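Long-range contacts in acetyl xylan esterase (Metagenome, PDB 6XYC), which removes acetyl and feruloyl groups from complex natural xylans as a bifunctional esterase of the alpha/beta hydrolase fold: residues 49-54 against 80-85; 26-31 against 54-59. All coordinates share one frame; numbering follows the deposited sequence.

Overall arrangement
Contact 1 joins two loops that follow strands of the alpha/beta hydrolase sheet, while contact 2 sets a helix start against a strand of that sheet; N54 belongs to a segment of each, so the connection from strand 39-45 to helix 56-69 carries one contact into the next. In contact 1, residues 49-54 of this connection meet the loop 80-85 that follows strand 73-77, and A49 reaches the bound sulfonyl inhibitor. In contact 2, the start of helix 56-69 meets strand 26-32 in a buried contact. The centres of the two contacts are about 15 Å apart, and they lie about 14 and 13 Å from the centre of the chain. Only contact 1 holds a residue of the inhibitor pocket.

Contact 1: residues 49-54 against 80-85; sequences AWFANN and RSSMEA. With AES (4-(2-aminoethyl)benzenesulfonyl fluoride), chain B.
W50 and F51 meet S81 and S82 where two irregular loops run close together, F51 and S81 with CA atoms 4.7 Å apart. The one backbone-to-backbone hydrogen bond between them runs from S82 N to W50 O, 2.9 Å and nearly straight at the hydrogen (166°). S81 secures the next carbonyl. Its OG lies anti to the backbone N (chi1 169°) and donates to F51 O from above the carbonyl plane at 2.7 Å; the same OG accepts from M83 N, closing an ST turn.

N53 and E84 cross at about a right angle. N53 ND2 donates to E84 OE2 over 3.0 Å, the acceptor lying in the amide plane of N53 while the amide nitrogen stands above the carboxylate plane. S81 N donates to the anti lone pair of that same E84 OE2, at 2.9 Å, so two N-H groups from different loops grip one carboxylate oxygen. M83 bends at chi3 and brings CE to 3.9 Å from F51 CD1, with its sulfur obliquely placed in a Met-aromatic contact. The A49 carbonyl oxygen lies over the centre of the F51 ring. A water bridges the loops, donating to A49 O and accepting from S82 OG at 2.7 Å. Helix 189-193 also packs here, V192 touching both F51 and S82.

At the pocket end, A49 N donates to O1S of the inhibitor at 2.8 Å, and S122 N also bonds the ligand. Together these N-H groups are consistent with an oxyanion hole, S121 being the probable nucleophile on a GxSxG elbow. The polar links to 80-85 would then form a second shell, holding the loop that presents A49 N, while the two donors on E84 OE2 would be expected to stabilise its negative charge.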
loop_
_atom_site.group_PDB
_atom_site.type_symbol
_atom_site.label_atom_id
_atom_site.label_comp_id
_atom_site.label_asym_id
_atom_site.label_seq_id
_atom_site.Cartn_x
_atom_site.Cartn_y
_atom_site.Cartn_z
ATOM N N ALA A 49 -4.430 10.988 0.569
ATOM C CA ALA A 49 -4.512 11.533 -0.787
ATOM C C ALA A 49 -3.115 11.855 -1.320
ATOM O O ALA A 49 -2.926 12.804 -2.084
ATOM C CB ALA A 49 -5.415 12.767 -0.838
ATOM N N TRP A 50 -2.124 11.066 -0.888
ATOM C CA TRP A 50 -0.709 11.188 -1.247
ATOM C C TRP A 50 -0.043 12.441 -0.680
ATOM O O TRP A 50 1.130 12.700 -0.989
ATOM C CB TRP A 50 -0.501 11.151 -2.768
ATOM C CG TRP A 50 -0.993 9.878 -3.404
ATOM C CD1 TRP A 50 -0.442 8.636 -3.282
ATOM C CD2 TRP A 50 -2.135 9.728 -4.254
ATOM N NE1 TRP A 50 -1.175 7.719 -3.995
ATOM C CE2 TRP A 50 -2.218 8.364 -4.605
ATOM C CE3 TRP A 50 -3.098 10.612 -4.750
ATOM C CZ2 TRP A 50 -3.224 7.867 -5.430
ATOM C CZ3 TRP A 50 -4.093 10.115 -5.569
ATOM C CH2 TRP A 50 -4.153 8.757 -5.897
ATOM N N PHE A 51 -0.740 13.210 0.168
ATOM C CA PHE A 51 -0.209 14.499 0.602
ATOM C C PHE A 51 0.717 14.389 1.812
ATOM O O PHE A 51 1.575 15.257 2.003
ATOM C CB PHE A 51 -1.338 15.476 0.959
ATOM C CG PHE A 51 -2.058 16.063 -0.227
ATOM C CD1 PHE A 51 -1.367 16.498 -1.345
ATOM C CD2 PHE A 51 -3.442 16.182 -0.204
ATOM C CE1 PHE A 51 -2.037 17.035 -2.432
ATOM C CE2 PHE A 51 -4.123 16.715 -1.283
ATOM C CZ PHE A 51 -3.418 17.150 -2.397
ATOM N N ALA A 52 0.558 13.369 2.651
ATOM C CA ALA A 52 1.285 13.314 3.917
ATOM C C ALA A 52 2.605 12.568 3.755
ATOM O O ALA A 52 2.687 11.576 3.026
ATOM C CB ALA A 52 0.439 12.642 5.000
ATOM N N ASN A 53 3.639 13.057 4.444
ATOM C CA ASN A 53 4.949 12.416 4.434
ATOM C C ASN A 53 5.402 11.988 5.826
ATOM O O ASN A 53 6.574 11.636 6.005
ATOM C CB ASN A 53 5.997 13.350 3.807
ATOM C CG ASN A 53 6.227 14.620 4.622
ATOM O OD1 ASN A 53 5.712 14.772 5.730
ATOM N ND2 ASN A 53 7.007 15.538 4.065
ATOM N N ASN A 54 4.495 11.987 6.815
ATOM C CA ASN A 54 4.905 11.800 8.203
ATOM C C ASN A 54 3.862 11.073 9.048
ATOM O O ASN A 54 3.912 11.170 10.281
ATOM C CB ASN A 54 5.200 13.163 8.846
ATOM C CG ASN A 54 4.014 14.091 8.787
ATOM O OD1 ASN A 54 2.998 13.773 8.174
ATOM N ND2 ASN A 54 4.135 15.245 9.414
ATOM N N ARG A 80 7.162 10.126 0.493
ATOM C CA ARG A 80 7.243 11.556 0.233
ATOM C C ARG A 80 5.885 12.102 -0.196
ATOM O O ARG A 80 5.070 11.403 -0.806
ATOM C CB ARG A 80 8.284 11.854 -0.843
ATOM C CG ARG A 80 9.709 11.912 -0.332
ATOM C CD ARG A 80 10.687 12.018 -1.489
ATOM N NE ARG A 80 10.771 10.770 -2.234
ATOM C CZ ARG A 80 11.399 10.628 -3.398
ATOM N NH1 ARG A 80 12.013 11.664 -3.956
ATOM N NH2 ARG A 80 11.418 9.447 -4.004
ATOM N N SER A 81 5.650 13.369 0.137
ATOM C CA SER A 81 4.410 14.032 -0.241
ATOM C C SER A 81 4.381 14.308 -1.739
ATOM O O SER A 81 5.405 14.624 -2.355
ATOM C CB SER A 81 4.262 15.349 0.529
ATOM O OG SER A 81 3.202 16.139 0.011
ATOM N N SER A 82 3.193 14.177 -2.330
ATOM C CA SER A 82 3.021 14.575 -3.720
ATOM C C SER A 82 3.411 16.027 -3.935
ATOM O O SER A 82 3.750 16.407 -5.061
ATOM C CB SER A 82 1.574 14.357 -4.162
ATOM O OG SER A 82 0.690 15.189 -3.432
ATOM N N MET A 83 3.367 16.852 -2.887
ATOM C CA MET A 83 3.714 18.259 -3.020
ATOM C C MET A 83 5.217 18.504 -3.011
ATOM O O MET A 83 5.644 19.601 -3.381
ATOM C CB MET A 83 3.051 19.064 -1.900
ATOM C CG MET A 83 1.535 19.090 -1.991
ATOM S SD MET A 83 0.793 19.895 -0.567
ATOM C CE MET A 83 1.155 18.691 0.705
ATOM N N GLU A 84 6.025 17.521 -2.613
ATOM C CA GLU A 84 7.477 17.653 -2.638
ATOM C C GLU A 84 8.145 16.827 -3.729
ATOM O O GLU A 84 9.279 17.133 -4.104
ATOM C CB GLU A 84 8.085 17.274 -1.276
ATOM C CG GLU A 84 8.027 15.801 -0.917
ATOM C CD GLU A 84 8.534 15.523 0.495
ATOM O OE1 GLU A 84 9.639 15.991 0.843
ATOM O OE2 GLU A 84 7.831 14.828 1.259
ATOM N N ALA A 85 7.470 15.813 -4.258
ATOM C CA ALA A 85 8.026 14.979 -5.315
ATOM C C ALA A 85 6.864 14.346 -6.060
ATOM O O ALA A 85 5.964 13.785 -5.428
ATOM C CB ALA A 85 8.943 13.893 -4.752
HETATM C C3 AES B . -9.025 11.373 -1.992
HETATM C C2 AES B . -8.730 10.554 -0.944
HETATM C C1 AES B . -7.795 9.577 -1.102
HETATM S S AES B . -7.441 8.602 0.288
HETATM O O1S AES B . -6.004 8.728 0.645
HETATM O O2S AES B . -8.059 9.210 1.463
HETATM C C6 AES B . -7.144 9.387 -2.278
HETATM C C5 AES B . -7.442 10.215 -3.342
HETATM C C4 AES B . -8.379 11.211 -3.192
HETATM C C7 AES B . -8.741 12.149 -4.392
HETATM C C8 AES B . -9.190 11.308 -5.614
HETATM N N8 AES B . -9.828 12.200 -6.523
HETATM O O HOH W 1 -1.661 14.183 -4.141
#

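Contact 2: residues 26-31 against 54-59; sequences NLDIYL and NAKAMA
A buried salt bridge between D28 and K56 ties strand 26-32 of the central alpha/beta hydrolase sheet to the first turn of helix 56-69. The helix lies against one side of the sheet, with A55 at its N-cap position and A55 O accepting from M58 N. The backbones stay well apart, the nearest CA atoms, those of L27 and K56, being 7.0 Å from each other, so the lysine chain does most of the bridging.

K56 CG sits between its backbone N and carbonyl carbon (chi1 51°), the chain runs extended as far as CE, and a bend at chi4 (65°) turns the ammonium toward the aspartate. The D28 and K56 side chains cross at about a right angle, and the methylenes pack as well as the charge: CD comes within 3.3 Å of D28 OD2, and CE lies 3.8 Å from N26 CB. From the neighbouring strand 8-16, N14 adds two bonds: its backbone N donates to D28 OD1 and its OD1 accepts from K56 NZ. The buried charges thus have polar partners beyond each other.

An alanine in place of K56 would probably leave the D28 carboxylate without its buried counter-charge and open a gap between strand and helix where the lysine methylenes now pack.

The two carboxylate oxygens are not held alike. K56 NZ makes a weak bond of 3.0 Å to D28 OD2, whereas it meets D28 OD1 at 2.7 Å on the syn side, 18° out of the carboxylate plane.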
loop_
_atom_site.group_PDB
_atom_site.type_symbol
_atom_site.label_atom_id
_atom_site.label_comp_id
_atom_site.label_asym_id
_atom_site.label_seq_id
_atom_site.Cartn_x
_atom_site.Cartn_y
_atom_site.Cartn_z
ATOM N N ASN A 26 11.416 7.463 6.684
ATOM C CA ASN A 26 11.476 6.729 7.937
ATOM C C ASN A 26 10.366 5.689 8.001
ATOM O O ASN A 26 9.338 5.799 7.332
ATOM C CB ASN A 26 11.356 7.673 9.133
ATOM C CG ASN A 26 12.608 8.482 9.371
ATOM O OD1 ASN A 26 13.662 8.214 8.801
ATOM N ND2 ASN A 26 12.496 9.485 10.240
ATOM N N LEU A 27 10.583 4.677 8.835
ATOM C CA LEU A 27 9.555 3.691 9.123
ATOM C C LEU A 27 9.631 3.302 10.591
ATOM O O LEU A 27 10.618 3.578 11.275
ATOM C CB LEU A 27 9.700 2.448 8.233
ATOM C CG LEU A 27 11.068 1.783 8.113
ATOM C CD1 LEU A 27 11.355 0.901 9.304
ATOM C CD2 LEU A 27 11.111 0.987 6.807
ATOM N N ASP A 28 8.563 2.669 11.069
ATOM C CA ASP A 28 8.499 2.120 12.416
ATOM C C ASP A 28 8.299 0.615 12.318
ATOM O O ASP A 28 7.562 0.138 11.449
ATOM C CB ASP A 28 7.361 2.750 13.219
ATOM C CG ASP A 28 7.438 4.263 13.260
ATOM O OD1 ASP A 28 8.564 4.808 13.209
ATOM O OD2 ASP A 28 6.366 4.894 13.338
ATOM N N ILE A 29 8.953 -0.134 13.204
ATOM C CA ILE A 29 8.863 -1.591 13.213
ATOM C C ILE A 29 8.381 -2.041 14.585
ATOM O O ILE A 29 8.947 -1.637 15.603
ATOM C CB ILE A 29 10.216 -2.244 12.876
ATOM C CG1 ILE A 29 10.705 -1.805 11.495
ATOM C CG2 ILE A 29 10.097 -3.757 12.939
ATOM C CD1 ILE A 29 12.115 -2.254 11.177
ATOM N N TYR A 30 7.354 -2.886 14.612
ATOM C CA TYR A 30 6.807 -3.444 15.844
ATOM C C TYR A 30 6.763 -4.963 15.735
ATOM O O TYR A 30 6.338 -5.498 14.707
ATOM C CB TYR A 30 5.395 -2.918 16.127
ATOM C CG TYR A 30 5.284 -1.416 16.216
ATOM C CD1 TYR A 30 5.452 -0.760 17.423
ATOM C CD2 TYR A 30 4.996 -0.653 15.090
ATOM C CE1 TYR A 30 5.342 0.612 17.511
ATOM C CE2 TYR A 30 4.891 0.722 15.167
ATOM C CZ TYR A 30 5.064 1.351 16.384
ATOM O OH TYR A 30 4.958 2.719 16.477
ATOM N N LEU A 31 7.199 -5.665 16.800
ATOM C CA LEU A 31 7.090 -7.117 16.853
ATOM C C LEU A 31 6.018 -7.527 17.863
ATOM O O LEU A 31 5.861 -6.864 18.893
ATOM C CB LEU A 31 8.419 -7.768 17.242
ATOM C CG LEU A 31 9.653 -7.311 16.459
ATOM C CD1 LEU A 31 10.908 -7.995 16.992
ATOM C CD2 LEU A 31 9.483 -7.572 14.966
ATOM N N ASN A 54 4.495 11.987 6.815
ATOM C CA ASN A 54 4.905 11.800 8.203
ATOM C C ASN A 54 3.862 11.073 9.048
ATOM O O ASN A 54 3.912 11.170 10.281
ATOM C CB ASN A 54 5.200 13.163 8.846
ATOM C CG ASN A 54 4.014 14.091 8.787
ATOM O OD1 ASN A 54 2.998 13.773 8.174
ATOM N ND2 ASN A 54 4.135 15.245 9.414
ATOM N N ALA A 55 2.934 10.340 8.437
ATOM C CA ALA A 55 1.756 9.853 9.137
ATOM C C ALA A 55 1.835 8.372 9.475
ATOM O O ALA A 55 0.796 7.749 9.736
ATOM C CB ALA A 55 0.502 10.124 8.304
ATOM N N LYS A 56 3.041 7.799 9.507
ATOM C CA LYS A 56 3.157 6.363 9.744
ATOM C C LYS A 56 2.543 5.953 11.077
ATOM O O LYS A 56 2.029 4.838 11.205
ATOM C CB LYS A 56 4.623 5.936 9.681
ATOM C CG LYS A 56 5.581 6.751 10.548
ATOM C CD LYS A 56 7.013 6.237 10.391
ATOM C CE LYS A 56 8.021 7.211 10.980
ATOM N NZ LYS A 56 7.863 7.350 12.470
ATOM N N ALA A 57 2.573 6.837 12.078
ATOM C CA ALA A 57 1.973 6.497 13.365
ATOM C C ALA A 57 0.460 6.381 13.266
ATOM O O ALA A 57 -0.153 5.609 14.011
ATOM C CB ALA A 57 2.358 7.542 14.413
ATOM N N MET A 58 -0.162 7.134 12.361
ATOM C CA MET A 58 -1.606 7.032 12.194
ATOM C C MET A 58 -1.999 5.666 11.647
ATOM O O MET A 58 -2.993 5.079 12.090
ATOM C CB MET A 58 -2.108 8.145 11.268
ATOM C CG MET A 58 -2.399 9.448 12.006
ATOM S SD MET A 58 -2.699 10.846 10.908
ATOM C CE MET A 58 -3.480 11.991 12.041
ATOM N N ALA A 59 -1.239 5.152 10.674
ATOM C CA ALA A 59 -1.511 3.823 10.137
ATOM C C ALA A 59 -1.376 2.768 11.226
ATOM O O ALA A 59 -2.234 1.892 11.373
ATOM C CB ALA A 59 -0.568 3.524 8.972
#